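Local coordinates for polyketide synthase/nonribosomal peptide synthetase hybrid RzxB (Pseudomonas fluorescens, PDB 5IL6), which probably dehydrates beta-hydroxyacyl intermediates during polyketide chain elongation, as the dehydratase domain of a trans-AT assembly line that makes rhizoxin, at residues 14-19 / 31-36; 85-90 / 123-128; 172-177 / 190-195; 216-221 / 261-266. All blocks are in the same frame, centred on the assembly; numbering follows the deposited sequence.

How the contacts relate
The four contacts follow one another along the chain, and none nests in or crosses another. Contact 1 ties the loop before strand 19-20 to the end of strand 27-32, closing the first hairpin. Contact 2 comes next, joining the loop after strand 77-85 to strand 124-135; Phe33 CD2 and Phe89 CE2, 4.0 Å apart, make it touch contact 1. Contact 3 closes the open base of the hairpin of strands 175-181 and 184-190, and contact 4 brings the loop after helix 204-212 onto strand 261-268. Contacts 1 and 4 lie on opposite sides of the chain's centre, their own centres about 31 Å apart, consistent with two hot-dog halves, one for each pair of contacts.

Contact 1 (14-19 / 31-36); sequences HPLLHR and SRFSGD
Ser31 OG, anti to the carbonyl carbon (chi1 -51°), is held by two bonds to the backbone of 14-19: it donates to Leu16 O at 2.9 Å and accepts from His18 N at 3.0 Å, with an N-H...O angle of 153°. It approaches Leu16 O from well above the carbonyl plane. Ser31 CB lies over one face of the His18 imidazole, 3.6 Å from the ring centroid and only 14° off the normal, a CH-pi contact. Next to this pair, Leu16 CD2 meets Phe33 CE1 at 4.0 Å, the two side chains crossing at about a right angle. The His18 and Phe33 rings meet obliquely. These contacts bring the N-terminal loop onto the end of strand 27-32, which pairs with strand 19-20 as a beta hairpin in the first hot-dog part of the dehydratase. Behind the first shell, a type I turn from His14 to Leu17 presents Leu16 O, and Leu16 N donates to His14 ND1 at 3.1 Å. His18 NE2 makes a weak hydrogen bond to Pro15 O, which may help set the rotation of the ring, and His12 stacks on that ring. Val39 and Val58 pack on Leu16, Leu40 on Phe33, and Arg32 forms a salt bridge with Glu98.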
loop_
_atom_site.group_PDB
_atom_site.type_symbol
_atom_site.label_atom_id
_atom_site.label_comp_id
_atom_site.label_asym_id
_atom_site.label_seq_id
_atom_site.Cartn_x
_atom_site.Cartn_y
_atom_site.Cartn_z
ATOM N N HIS A 14 5.391 0.899 -16.402
ATOM C CA HIS A 14 5.614 0.503 -15.024
ATOM C C HIS A 14 4.872 -0.813 -14.834
ATOM O O HIS A 14 3.819 -1.009 -15.453
ATOM C CB HIS A 14 5.104 1.584 -14.069
ATOM C CG HIS A 14 5.436 1.338 -12.632
ATOM N ND1 HIS A 14 4.660 0.542 -11.817
ATOM C CD2 HIS A 14 6.447 1.797 -11.857
ATOM C CE1 HIS A 14 5.183 0.514 -10.605
ATOM N NE2 HIS A 14 6.267 1.268 -10.602
ATOM N N PRO A 15 5.376 -1.742 -14.019
ATOM C CA PRO A 15 4.662 -3.021 -13.861
ATOM C C PRO A 15 3.202 -2.872 -13.466
ATOM O O PRO A 15 2.389 -3.747 -13.795
ATOM C CB PRO A 15 5.470 -3.739 -12.773
ATOM C CG PRO A 15 6.830 -3.148 -12.846
ATOM C CD PRO A 15 6.677 -1.737 -13.328
ATOM N N LEU A 16 2.839 -1.792 -12.774
ATOM C CA LEU A 16 1.464 -1.558 -12.350
ATOM C C LEU A 16 0.799 -0.397 -13.075
ATOM O O LEU A 16 -0.352 -0.067 -12.764
ATOM C CB LEU A 16 1.410 -1.296 -10.839
ATOM C CG LEU A 16 1.683 -2.469 -9.895
ATOM C CD1 LEU A 16 1.578 -1.998 -8.451
ATOM C CD2 LEU A 16 0.735 -3.631 -10.151
ATOM N N LEU A 17 1.481 0.225 -14.034
ATOM C CA LEU A 17 0.924 1.338 -14.809
ATOM C C LEU A 17 1.327 1.061 -16.255
ATOM O O LEU A 17 2.416 1.436 -16.693
ATOM C CB LEU A 17 1.436 2.685 -14.313
ATOM C CG LEU A 17 0.649 3.905 -14.787
ATOM C CD1 LEU A 17 -0.608 4.064 -13.948
ATOM C CD2 LEU A 17 1.507 5.155 -14.721
ATOM N N HIS A 18 0.443 0.381 -16.984
ATOM C CA HIS A 18 0.833 -0.233 -18.248
ATOM C C HIS A 18 0.915 0.774 -19.388
ATOM O O HIS A 18 1.897 0.780 -20.138
ATOM C CB HIS A 18 -0.145 -1.354 -18.601
ATOM C CG HIS A 18 -0.161 -2.473 -17.606
ATOM N ND1 HIS A 18 -1.123 -3.460 -17.609
ATOM C CD2 HIS A 18 0.676 -2.766 -16.582
ATOM C CE1 HIS A 18 -0.880 -4.311 -16.628
ATOM N NE2 HIS A 18 0.205 -3.913 -15.990
ATOM N N ARG A 19 -0.103 1.617 -19.551
ATOM C CA ARG A 19 -0.244 2.389 -20.776
ATOM C C ARG A 19 -0.738 3.798 -20.488
ATOM O O ARG A 19 -1.547 4.026 -19.586
ATOM C CB ARG A 19 -1.201 1.687 -21.746
ATOM C CG ARG A 19 -0.614 0.422 -22.356
ATOM C CD ARG A 19 -1.635 -0.698 -22.451
ATOM N NE ARG A 19 -1.013 -1.947 -22.899
ATOM C CZ ARG A 19 -0.940 -3.074 -22.191
ATOM N NH1 ARG A 19 -1.465 -3.161 -20.975
ATOM N NH2 ARG A 19 -0.343 -4.137 -22.716
ATOM N N SER A 31 -4.115 0.145 -16.949
ATOM C CA SER A 31 -3.491 -1.156 -16.763
ATOM C C SER A 31 -4.556 -2.234 -16.898
ATOM O O SER A 31 -5.671 -2.085 -16.388
ATOM C CB SER A 31 -2.806 -1.259 -15.398
ATOM O OG SER A 31 -1.952 -0.152 -15.175
ATOM N N ARG A 32 -4.216 -3.311 -17.602
ATOM C CA ARG A 32 -5.110 -4.450 -17.771
ATOM C C ARG A 32 -4.477 -5.659 -17.103
ATOM O O ARG A 32 -3.378 -6.079 -17.485
ATOM C CB ARG A 32 -5.387 -4.733 -19.248
ATOM C CG ARG A 32 -6.400 -5.855 -19.462
ATOM C CD ARG A 32 -6.829 -5.992 -20.915
ATOM N NE ARG A 32 -7.358 -4.740 -21.457
ATOM C CZ ARG A 32 -6.669 -3.880 -22.203
ATOM N NH1 ARG A 32 -5.402 -4.118 -22.520
ATOM N NH2 ARG A 32 -7.251 -2.771 -22.642
ATOM N N PHE A 33 -5.164 -6.211 -16.112
ATOM C CA PHE A 33 -4.675 -7.352 -15.355
ATOM C C PHE A 33 -5.420 -8.615 -15.770
ATOM O O PHE A 33 -6.607 -8.574 -16.103
ATOM C CB PHE A 33 -4.847 -7.124 -13.851
ATOM C CG PHE A 33 -4.169 -5.881 -13.346
ATOM C CD1 PHE A 33 -2.812 -5.878 -13.079
ATOM C CD2 PHE A 33 -4.891 -4.718 -13.142
ATOM C CE1 PHE A 33 -2.184 -4.736 -12.615
ATOM C CE2 PHE A 33 -4.270 -3.571 -12.679
ATOM C CZ PHE A 33 -2.915 -3.582 -12.414
ATOM N N SER A 34 -4.706 -9.741 -15.740
ATOM C CA SER A 34 -5.306 -11.038 -16.021
ATOM C C SER A 34 -5.870 -11.711 -14.779
ATOM O O SER A 34 -6.725 -12.599 -14.906
ATOM C CB SER A 34 -4.271 -11.970 -16.661
ATOM O OG SER A 34 -3.181 -12.194 -15.782
ATOM N N GLY A 35 -5.425 -11.308 -13.591
ATOM C CA GLY A 35 -5.755 -11.979 -12.357
ATOM C C GLY A 35 -4.686 -12.934 -11.862
ATOM O O GLY A 35 -4.720 -13.326 -10.691
ATOM N N ASP A 36 -3.742 -13.319 -12.727
ATOM C CA ASP A 36 -2.615 -14.153 -12.327
ATOM C C ASP A 36 -1.486 -13.364 -11.678
ATOM O O ASP A 36 -0.568 -13.977 -11.122
ATOM C CB ASP A 36 -2.063 -14.910 -13.538
ATOM C CG ASP A 36 -3.095 -15.815 -14.180
ATOM O OD1 ASP A 36 -3.966 -16.336 -13.453
ATOM O OD2 ASP A 36 -3.031 -16.011 -15.411
#

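Contact 2 (85-90 / 123-128); sequences WRQPFS and QLQLHC
Trp85 and Cys128 form an antiparallel non-hydrogen-bonded pair with CA atoms 4.7 Å apart, and beside it Arg86 N donates to His127 O at 2.9 Å with a nearly straight N-H...O angle of 172°. On the face shared by Trp85 and Cys128, the sulfur SG sits 4.7 Å from the centroid of the indole five-membered ring, an oblique sulfur-aromatic contact. His127, next to Cys128 in the strand, carries the rest of the contact. Its ND1 donates to Gln87 O at 2.8 Å; the acceptor lies almost in the imidazole plane, while the donor stands above the plane of the carbonyl. This bond fixes the turn of the ring, and over one of its faces lies Phe89, CB 4.1 Å from the centroid. Phe89 also meets that face with its edge, the planes at 90°, in a T-shaped pair in which CD1 is 3.8 Å from His127 NE2. With CG anti to the backbone N (chi1 174°), Phe89 starts its ring beside its own carbonyl carbon. His127 and Cys128 together face Ile115 in a classic beta bulge of strand 124-135, in the first hot-dog part of the domain. Around them, Met56 of helix 53-67 packs on Trp85, Phe89 and Cys128, and Leu99 on Phe89 and His127.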
loop_
_atom_site.group_PDB
_atom_site.type_symbol
_atom_site.label_atom_id
_atom_site.label_comp_id
_atom_site.label_asym_id
_atom_site.label_seq_id
_atom_site.Cartn_x
_atom_site.Cartn_y
_atom_site.Cartn_z
ATOM N N TRP A 85 -9.651 4.327 0.078
ATOM C CA TRP A 85 -9.993 3.140 -0.689
ATOM C C TRP A 85 -11.495 2.935 -0.601
ATOM O O TRP A 85 -12.068 2.973 0.492
ATOM C CB TRP A 85 -9.274 1.897 -0.161
ATOM C CG TRP A 85 -7.809 1.836 -0.444
ATOM C CD1 TRP A 85 -7.215 1.431 -1.603
ATOM C CD2 TRP A 85 -6.746 2.165 0.459
ATOM N NE1 TRP A 85 -5.848 1.493 -1.481
ATOM C CE2 TRP A 85 -5.534 1.940 -0.224
ATOM C CE3 TRP A 85 -6.702 2.628 1.778
ATOM C CZ2 TRP A 85 -4.292 2.167 0.366
ATOM C CZ3 TRP A 85 -5.468 2.852 2.361
ATOM C CH2 TRP A 85 -4.281 2.621 1.655
ATOM N N ARG A 86 -12.131 2.731 -1.749
ATOM C CA ARG A 86 -13.561 2.475 -1.770
ATOM C C ARG A 86 -13.793 0.980 -1.952
ATOM O O ARG A 86 -13.565 0.195 -1.027
ATOM C CB ARG A 86 -14.234 3.295 -2.873
ATOM C CG ARG A 86 -13.925 4.774 -2.815
ATOM C CD ARG A 86 -14.782 5.487 -1.793
ATOM N NE ARG A 86 -14.455 6.914 -1.743
ATOM C CZ ARG A 86 -14.159 7.604 -0.643
ATOM N NH1 ARG A 86 -14.162 7.026 0.554
ATOM N NH2 ARG A 86 -13.876 8.897 -0.742
ATOM N N GLN A 87 -14.227 0.579 -3.135
ATOM C CA GLN A 87 -14.520 -0.822 -3.368
ATOM C C GLN A 87 -13.236 -1.567 -3.721
ATOM O O GLN A 87 -12.339 -0.999 -4.342
ATOM C CB GLN A 87 -15.523 -0.972 -4.506
ATOM C CG GLN A 87 -16.436 0.220 -4.683
ATOM C CD GLN A 87 -17.705 -0.130 -5.424
ATOM O OE1 GLN A 87 -17.707 -0.969 -6.323
ATOM N NE2 GLN A 87 -18.800 0.513 -5.041
ATOM N N PRO A 88 -13.123 -2.836 -3.349
ATOM C CA PRO A 88 -11.978 -3.622 -3.809
ATOM C C PRO A 88 -12.094 -3.888 -5.301
ATOM O O PRO A 88 -13.191 -3.924 -5.864
ATOM C CB PRO A 88 -12.082 -4.920 -2.995
ATOM C CG PRO A 88 -13.148 -4.660 -1.959
ATOM C CD PRO A 88 -14.060 -3.666 -2.586
ATOM N N PHE A 89 -10.946 -4.066 -5.945
ATOM C CA PHE A 89 -10.901 -4.328 -7.376
ATOM C C PHE A 89 -10.563 -5.793 -7.615
ATOM O O PHE A 89 -9.555 -6.297 -7.105
ATOM C CB PHE A 89 -9.879 -3.438 -8.082
ATOM C CG PHE A 89 -9.697 -3.785 -9.532
ATOM C CD1 PHE A 89 -10.599 -3.337 -10.482
ATOM C CD2 PHE A 89 -8.638 -4.580 -9.942
ATOM C CE1 PHE A 89 -10.441 -3.664 -11.819
ATOM C CE2 PHE A 89 -8.474 -4.910 -11.276
ATOM C CZ PHE A 89 -9.376 -4.451 -12.215
ATOM N N SER A 90 -11.409 -6.466 -8.386
ATOM C CA SER A 90 -11.141 -7.810 -8.870
ATOM C C SER A 90 -11.344 -7.839 -10.376
ATOM O O SER A 90 -12.125 -7.060 -10.930
ATOM C CB SER A 90 -12.047 -8.856 -8.200
ATOM O OG SER A 90 -11.757 -8.977 -6.818
ATOM N N GLN A 123 -21.407 1.013 -15.546
ATOM C CA GLN A 123 -21.300 2.084 -14.571
ATOM C C GLN A 123 -19.851 2.199 -14.113
ATOM O O GLN A 123 -19.212 1.189 -13.801
ATOM C CB GLN A 123 -22.212 1.802 -13.375
ATOM C CG GLN A 123 -23.690 1.675 -13.730
ATOM C CD GLN A 123 -24.301 2.970 -14.223
ATOM O OE1 GLN A 123 -24.218 3.300 -15.405
ATOM N NE2 GLN A 123 -24.949 3.698 -13.320
ATOM N N LEU A 124 -19.337 3.424 -14.078
ATOM C CA LEU A 124 -17.987 3.651 -13.583
ATOM C C LEU A 124 -17.965 3.492 -12.069
ATOM O O LEU A 124 -18.805 4.059 -11.362
ATOM C CB LEU A 124 -17.505 5.044 -13.991
ATOM C CG LEU A 124 -16.119 5.506 -13.526
ATOM C CD1 LEU A 124 -15.599 6.573 -14.478
ATOM C CD2 LEU A 124 -16.135 6.056 -12.102
ATOM N N GLN A 125 -17.004 2.719 -11.570
ATOM C CA GLN A 125 -16.847 2.477 -10.141
ATOM C C GLN A 125 -15.538 3.100 -9.678
ATOM O O GLN A 125 -14.470 2.759 -10.197
ATOM C CB GLN A 125 -16.853 0.978 -9.833
ATOM C CG GLN A 125 -18.069 0.226 -10.351
ATOM C CD GLN A 125 -19.268 0.347 -9.433
ATOM O OE1 GLN A 125 -20.296 0.910 -9.806
ATOM N NE2 GLN A 125 -19.143 -0.192 -8.225
ATOM N N LEU A 126 -15.618 3.990 -8.693
ATOM C CA LEU A 126 -14.423 4.605 -8.129
ATOM C C LEU A 126 -13.837 3.668 -7.080
ATOM O O LEU A 126 -14.520 3.293 -6.121
ATOM C CB LEU A 126 -14.757 5.968 -7.526
ATOM C CG LEU A 126 -13.589 6.757 -6.925
ATOM C CD1 LEU A 126 -12.607 7.176 -8.007
ATOM C CD2 LEU A 126 -14.097 7.974 -6.168
ATOM N N HIS A 127 -12.573 3.289 -7.261
ATOM C CA HIS A 127 -11.904 2.367 -6.352
ATOM C C HIS A 127 -10.950 3.057 -5.394
ATOM O O HIS A 127 -10.774 2.584 -4.266
ATOM C CB HIS A 127 -11.132 1.309 -7.148
ATOM C CG HIS A 127 -12.010 0.305 -7.827
ATOM N ND1 HIS A 127 -12.602 -0.742 -7.153
ATOM C CD2 HIS A 127 -12.400 0.189 -9.119
ATOM C CE1 HIS A 127 -13.316 -1.461 -8.001
ATOM N NE2 HIS A 127 -13.212 -0.917 -9.199
ATOM N N CYS A 128 -10.334 4.159 -5.809
ATOM C CA CYS A 128 -9.375 4.861 -4.973
ATOM C C CYS A 128 -9.333 6.319 -5.399
ATOM O O CYS A 128 -9.437 6.631 -6.588
ATOM C CB CYS A 128 -7.977 4.235 -5.074
ATOM S SG CYS A 128 -6.728 5.007 -4.002
#

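Contact 3 (172-177 / 190-195); sequences HRRLLS and ALQDPA
One face of the Arg174 guanidinium is covered by Gln192, whose CB lies 3.7 Å above the plane and over its centre; at the edge sits the carbonyl of Ala190. There NH1 donates to Ala190 O at 2.8 Å, with an N-H...O angle of 151° and the acceptor tilted 17° from the guanidinium plane. The side chains of Arg174 and Gln192 cross at about a right angle. A bend at chi2 (-74°) brings CD to 3.2 Å from Ala190 O, and a second at chi3 turns NE back. NE donates to Ala170 O, just before the segment, so the group bridges two backbone carbonyls. An alanine at Arg174 would probably leave Ala190 O without this donor and open a gap beneath Gln192 CB. Two residues on, Leu176 CD1 packs on Ala190 CB at 3.8 Å. Ala190 N is buried here with no partner in the model. Beyond the contact, Asp193 OD1 accepts from Ala195 N in an Asx turn leading into the short 3-10 segment. Leu176 and Ser177, both facing Arg188, make a classic beta bulge in strand 175-181, where it pairs with antiparallel strand 184-190.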
loop_
_atom_site.group_PDB
_atom_site.type_symbol
_atom_site.label_atom_id
_atom_site.label_comp_id
_atom_site.label_asym_id
_atom_site.label_seq_id
_atom_site.Cartn_x
_atom_site.Cartn_y
_atom_site.Cartn_z
ATOM N N HIS A 172 3.322 -12.584 -1.086
ATOM C CA HIS A 172 2.810 -11.536 -0.209
ATOM C C HIS A 172 2.825 -11.950 1.260
ATOM O O HIS A 172 2.253 -11.241 2.096
ATOM C CB HIS A 172 1.395 -11.131 -0.636
ATOM C CG HIS A 172 1.372 -10.170 -1.784
ATOM N ND1 HIS A 172 0.908 -8.878 -1.660
ATOM C CD2 HIS A 172 1.757 -10.309 -3.075
ATOM C CE1 HIS A 172 1.011 -8.263 -2.825
ATOM N NE2 HIS A 172 1.522 -9.109 -3.701
ATOM N N ARG A 173 3.447 -13.075 1.594
ATOM C CA ARG A 173 3.680 -13.455 2.990
ATOM C C ARG A 173 5.101 -13.082 3.399
ATOM O O ARG A 173 5.931 -13.930 3.719
ATOM C CB ARG A 173 3.428 -14.945 3.192
ATOM C CG ARG A 173 1.972 -15.350 3.182
ATOM C CD ARG A 173 1.840 -16.860 3.251
ATOM N NE ARG A 173 2.364 -17.390 4.509
ATOM C CZ ARG A 173 1.635 -17.698 5.578
ATOM N NH1 ARG A 173 0.317 -17.541 5.575
ATOM N NH2 ARG A 173 2.234 -18.173 6.662
ATOM N N ARG A 174 5.370 -11.780 3.390
ATOM C CA ARG A 174 6.727 -11.269 3.505
ATOM C C ARG A 174 7.075 -10.811 4.914
ATOM O O ARG A 174 8.152 -10.246 5.117
ATOM C CB ARG A 174 6.930 -10.121 2.517
ATOM C CG ARG A 174 6.552 -10.477 1.087
ATOM C CD ARG A 174 7.564 -11.378 0.419
ATOM N NE ARG A 174 7.444 -12.786 0.802
ATOM C CZ ARG A 174 8.451 -13.555 1.215
ATOM N NH1 ARG A 174 9.689 -13.078 1.315
ATOM N NH2 ARG A 174 8.224 -14.827 1.515
ATOM N N LEU A 175 6.193 -11.026 5.888
ATOM C CA LEU A 175 6.538 -10.761 7.281
ATOM C C LEU A 175 7.528 -11.821 7.747
ATOM O O LEU A 175 7.183 -13.002 7.848
ATOM C CB LEU A 175 5.287 -10.769 8.157
ATOM C CG LEU A 175 4.400 -9.521 8.169
ATOM C CD1 LEU A 175 3.246 -9.715 9.141
ATOM C CD2 LEU A 175 5.176 -8.252 8.514
ATOM N N LEU A 176 8.758 -11.403 8.034
ATOM C CA LEU A 176 9.808 -12.318 8.463
ATOM C C LEU A 176 9.956 -12.374 9.977
ATOM O O LEU A 176 10.259 -13.439 10.524
ATOM C CB LEU A 176 11.144 -11.914 7.830
ATOM C CG LEU A 176 11.166 -11.923 6.297
ATOM C CD1 LEU A 176 12.526 -11.487 5.775
ATOM C CD2 LEU A 176 10.795 -13.292 5.738
ATOM N N SER A 177 9.761 -11.254 10.665
ATOM C CA SER A 177 9.811 -11.244 12.120
ATOM C C SER A 177 9.032 -10.042 12.632
ATOM O O SER A 177 8.852 -9.046 11.925
ATOM C CB SER A 177 11.255 -11.212 12.631
ATOM O OG SER A 177 11.904 -10.010 12.254
ATOM N N ALA A 190 10.978 -8.635 3.528
ATOM C CA ALA A 190 11.847 -8.719 2.364
ATOM C C ALA A 190 11.132 -9.502 1.276
ATOM O O ALA A 190 10.348 -10.410 1.563
ATOM C CB ALA A 190 13.190 -9.376 2.702
ATOM N N LEU A 191 11.442 -9.166 0.026
ATOM C CA LEU A 191 10.855 -9.860 -1.111
ATOM C C LEU A 191 11.309 -11.314 -1.163
ATOM O O LEU A 191 12.425 -11.659 -0.763
ATOM C CB LEU A 191 11.231 -9.165 -2.422
ATOM C CG LEU A 191 10.697 -7.753 -2.656
ATOM C CD1 LEU A 191 11.313 -7.164 -3.916
ATOM C CD2 LEU A 191 9.181 -7.774 -2.765
ATOM N N GLN A 192 10.411 -12.173 -1.652
ATOM C CA GLN A 192 10.755 -13.576 -1.848
ATOM C C GLN A 192 11.840 -13.727 -2.907
ATOM O O GLN A 192 12.742 -14.561 -2.770
ATOM C CB GLN A 192 9.506 -14.363 -2.242
ATOM C CG GLN A 192 9.703 -15.865 -2.313
ATOM C CD GLN A 192 8.477 -16.584 -2.841
ATOM O OE1 GLN A 192 7.703 -16.028 -3.622
ATOM N NE2 GLN A 192 8.288 -17.826 -2.410
ATOM N N ASP A 193 11.765 -12.931 -3.971
ATOM C CA ASP A 193 12.809 -12.872 -4.994
ATOM C C ASP A 193 13.306 -11.435 -5.051
ATOM O O ASP A 193 12.630 -10.568 -5.634
ATOM C CB ASP A 193 12.282 -13.322 -6.356
ATOM C CG ASP A 193 13.347 -13.282 -7.436
ATOM O OD1 ASP A 193 14.488 -12.870 -7.137
ATOM O OD2 ASP A 193 13.048 -13.679 -8.582
ATOM N N PRO A 194 14.464 -11.123 -4.466
ATOM C CA PRO A 194 14.930 -9.727 -4.478
ATOM C C PRO A 194 15.010 -9.119 -5.866
ATOM O O PRO A 194 14.762 -7.916 -6.024
ATOM C CB PRO A 194 16.317 -9.817 -3.827
ATOM C CG PRO A 194 16.279 -11.052 -3.003
ATOM C CD PRO A 194 15.371 -12.006 -3.713
ATOM N N ALA A 195 15.354 -9.915 -6.882
ATOM C CA ALA A 195 15.495 -9.378 -8.232
ATOM C C ALA A 195 14.213 -8.715 -8.713
ATOM O O ALA A 195 14.263 -7.794 -9.535
ATOM C CB ALA A 195 15.909 -10.487 -9.198
#

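Contact 4 (216-221 / 261-266); sequences ALLLDE and YCFDLA
In the second hot-dog part of the dehydratase, the loop following helix 204-212 packs Leu217 and Leu218 on strand 261-268, whose alternate residues Tyr261 and Phe263 point toward it. One methyl of Leu218, CD2, touches both rings: it lies obliquely 3.5 Å from Tyr261 CD2 and reaches Phe263 CZ at 3.9 Å, tip to tip, in plane at the edge of the phenylalanine ring. Leu217 slides past Phe263 in the opposite direction and brings CD1 to 3.9 Å from CE2, again at the ring edge. Phe263 CG stands anti to its carbonyl carbon (chi1 -54°), which starts the ring out beside the backbone N. An alanine at Phe263 would probably open a gap between the strand and the loop, leaving Leu217 CD1 and Leu218 CD1 without the ring they touch, and Leu218 CD2 with Tyr261 alone of the two aromatics. Glu221 OE1 meets the edge of the Tyr261 ring in its plane, 3.6 Å from CE2, while OE2 forms a salt bridge with Arg253. That arginine, on the adjacent strand 246-254, also packs against Leu218, Tyr261 and Phe263. This packing of a loop on an antiparallel sheet fits the hot-dog fold, whose sheet wraps around a central helix.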
loop_
_atom_site.group_PDB
_atom_site.type_symbol
_atom_site.label_atom_id
_atom_site.label_comp_id
_atom_site.label_asym_id
_atom_site.label_seq_id
_atom_site.Cartn_x
_atom_site.Cartn_y
_atom_site.Cartn_z
ATOM N N ALA A 216 0.522 -7.209 14.584
ATOM C CA ALA A 216 1.298 -7.404 15.804
ATOM C C ALA A 216 0.647 -6.688 16.980
ATOM O O ALA A 216 0.698 -7.168 18.119
ATOM C CB ALA A 216 2.729 -6.901 15.606
ATOM N N LEU A 217 0.040 -5.534 16.723
ATOM C CA LEU A 217 -0.571 -4.719 17.763
ATOM C C LEU A 217 -2.029 -5.071 18.034
ATOM O O LEU A 217 -2.623 -4.496 18.953
ATOM C CB LEU A 217 -0.460 -3.240 17.380
ATOM C CG LEU A 217 0.972 -2.713 17.229
ATOM C CD1 LEU A 217 0.980 -1.279 16.728
ATOM C CD2 LEU A 217 1.727 -2.808 18.549
ATOM N N LEU A 218 -2.619 -5.997 17.274
ATOM C CA LEU A 218 -4.041 -6.295 17.387
ATOM C C LEU A 218 -4.362 -7.720 17.815
ATOM O O LEU A 218 -5.536 -8.012 18.073
ATOM C CB LEU A 218 -4.746 -6.020 16.048
ATOM C CG LEU A 218 -4.664 -4.590 15.509
ATOM C CD1 LEU A 218 -5.344 -4.500 14.157
ATOM C CD2 LEU A 218 -5.296 -3.609 16.486
ATOM N N LEU A 219 -3.372 -8.610 17.914
ATOM C CA LEU A 219 -3.668 -10.003 18.236
ATOM C C LEU A 219 -4.473 -10.120 19.526
ATOM O O LEU A 219 -5.437 -10.891 19.596
ATOM C CB LEU A 219 -2.372 -10.807 18.345
ATOM C CG LEU A 219 -1.683 -11.184 17.031
ATOM C CD1 LEU A 219 -0.316 -11.789 17.308
ATOM C CD2 LEU A 219 -2.537 -12.141 16.207
ATOM N N ASP A 220 -4.097 -9.360 20.556
ATOM C CA ASP A 220 -4.789 -9.460 21.839
ATOM C C ASP A 220 -6.166 -8.806 21.786
ATOM O O ASP A 220 -7.122 -9.318 22.379
ATOM C CB ASP A 220 -3.933 -8.844 22.945
ATOM C CG ASP A 220 -2.747 -9.714 23.310
ATOM O OD1 ASP A 220 -2.914 -10.950 23.379
ATOM O OD2 ASP A 220 -1.645 -9.164 23.523
ATOM N N GLU A 221 -6.294 -7.676 21.087
ATOM C CA GLU A 221 -7.582 -6.987 21.043
ATOM C C GLU A 221 -8.618 -7.806 20.287
ATOM O O GLU A 221 -9.744 -7.992 20.760
ATOM C CB GLU A 221 -7.438 -5.609 20.394
ATOM C CG GLU A 221 -6.698 -4.578 21.226
ATOM C CD GLU A 221 -7.069 -3.157 20.846
ATOM O OE1 GLU A 221 -8.137 -2.956 20.230
ATOM O OE2 GLU A 221 -6.286 -2.235 21.164
ATOM N N TYR A 261 -9.405 1.219 13.405
ATOM C CA TYR A 261 -8.049 1.166 13.934
ATOM C C TYR A 261 -7.154 2.039 13.068
ATOM O O TYR A 261 -7.313 2.078 11.844
ATOM C CB TYR A 261 -7.522 -0.274 13.957
ATOM C CG TYR A 261 -8.396 -1.218 14.749
ATOM C CD1 TYR A 261 -9.512 -1.808 14.170
ATOM C CD2 TYR A 261 -8.109 -1.516 16.073
ATOM C CE1 TYR A 261 -10.318 -2.668 14.889
ATOM C CE2 TYR A 261 -8.908 -2.378 16.801
ATOM C CZ TYR A 261 -10.010 -2.951 16.202
ATOM O OH TYR A 261 -10.810 -3.809 16.920
ATOM N N CYS A 262 -6.210 2.732 13.701
ATOM C CA CYS A 262 -5.346 3.679 13.009
ATOM C C CYS A 262 -3.901 3.483 13.448
ATOM O O CYS A 262 -3.631 3.206 14.620
ATOM C CB CYS A 262 -5.785 5.123 13.282
ATOM S SG CYS A 262 -4.944 6.351 12.267
ATOM N N PHE A 263 -2.977 3.629 12.497
ATOM C CA PHE A 263 -1.560 3.401 12.747
ATOM C C PHE A 263 -0.727 4.396 11.954
ATOM O O PHE A 263 -1.152 4.892 10.907
ATOM C CB PHE A 263 -1.132 1.979 12.352
ATOM C CG PHE A 263 -1.948 0.895 12.994
ATOM C CD1 PHE A 263 -3.117 0.450 12.403
ATOM C CD2 PHE A 263 -1.539 0.315 14.184
ATOM C CE1 PHE A 263 -3.869 -0.548 12.990
ATOM C CE2 PHE A 263 -2.288 -0.684 14.773
ATOM C CZ PHE A 263 -3.454 -1.116 14.175
ATOM N N ASP A 264 0.470 4.677 12.462
ATOM C CA ASP A 264 1.519 5.329 11.692
ATOM C C ASP A 264 2.642 4.330 11.451
ATOM O O ASP A 264 2.996 3.550 12.344
ATOM C CB ASP A 264 2.066 6.566 12.410
ATOM C CG ASP A 264 0.981 7.560 12.778
ATOM O OD1 ASP A 264 0.237 7.994 11.874
ATOM O OD2 ASP A 264 0.880 7.918 13.971
ATOM N N LEU A 265 3.200 4.350 10.242
ATOM C CA LEU A 265 4.259 3.429 9.864
ATOM C C LEU A 265 5.406 4.203 9.234
ATOM O O LEU A 265 5.206 5.252 8.616
ATOM C CB LEU A 265 3.770 2.355 8.872
ATOM C CG LEU A 265 2.681 1.385 9.339
ATOM C CD1 LEU A 265 1.298 2.020 9.273
ATOM C CD2 LEU A 265 2.723 0.105 8.514
ATOM N N ALA A 266 6.612 3.670 9.398
ATOM C CA ALA A 266 7.794 4.214 8.746
ATOM C C ALA A 266 8.639 3.051 8.257
ATOM O O ALA A 266 8.874 2.095 9.003
ATOM C CB ALA A 266 8.602 5.107 9.695
#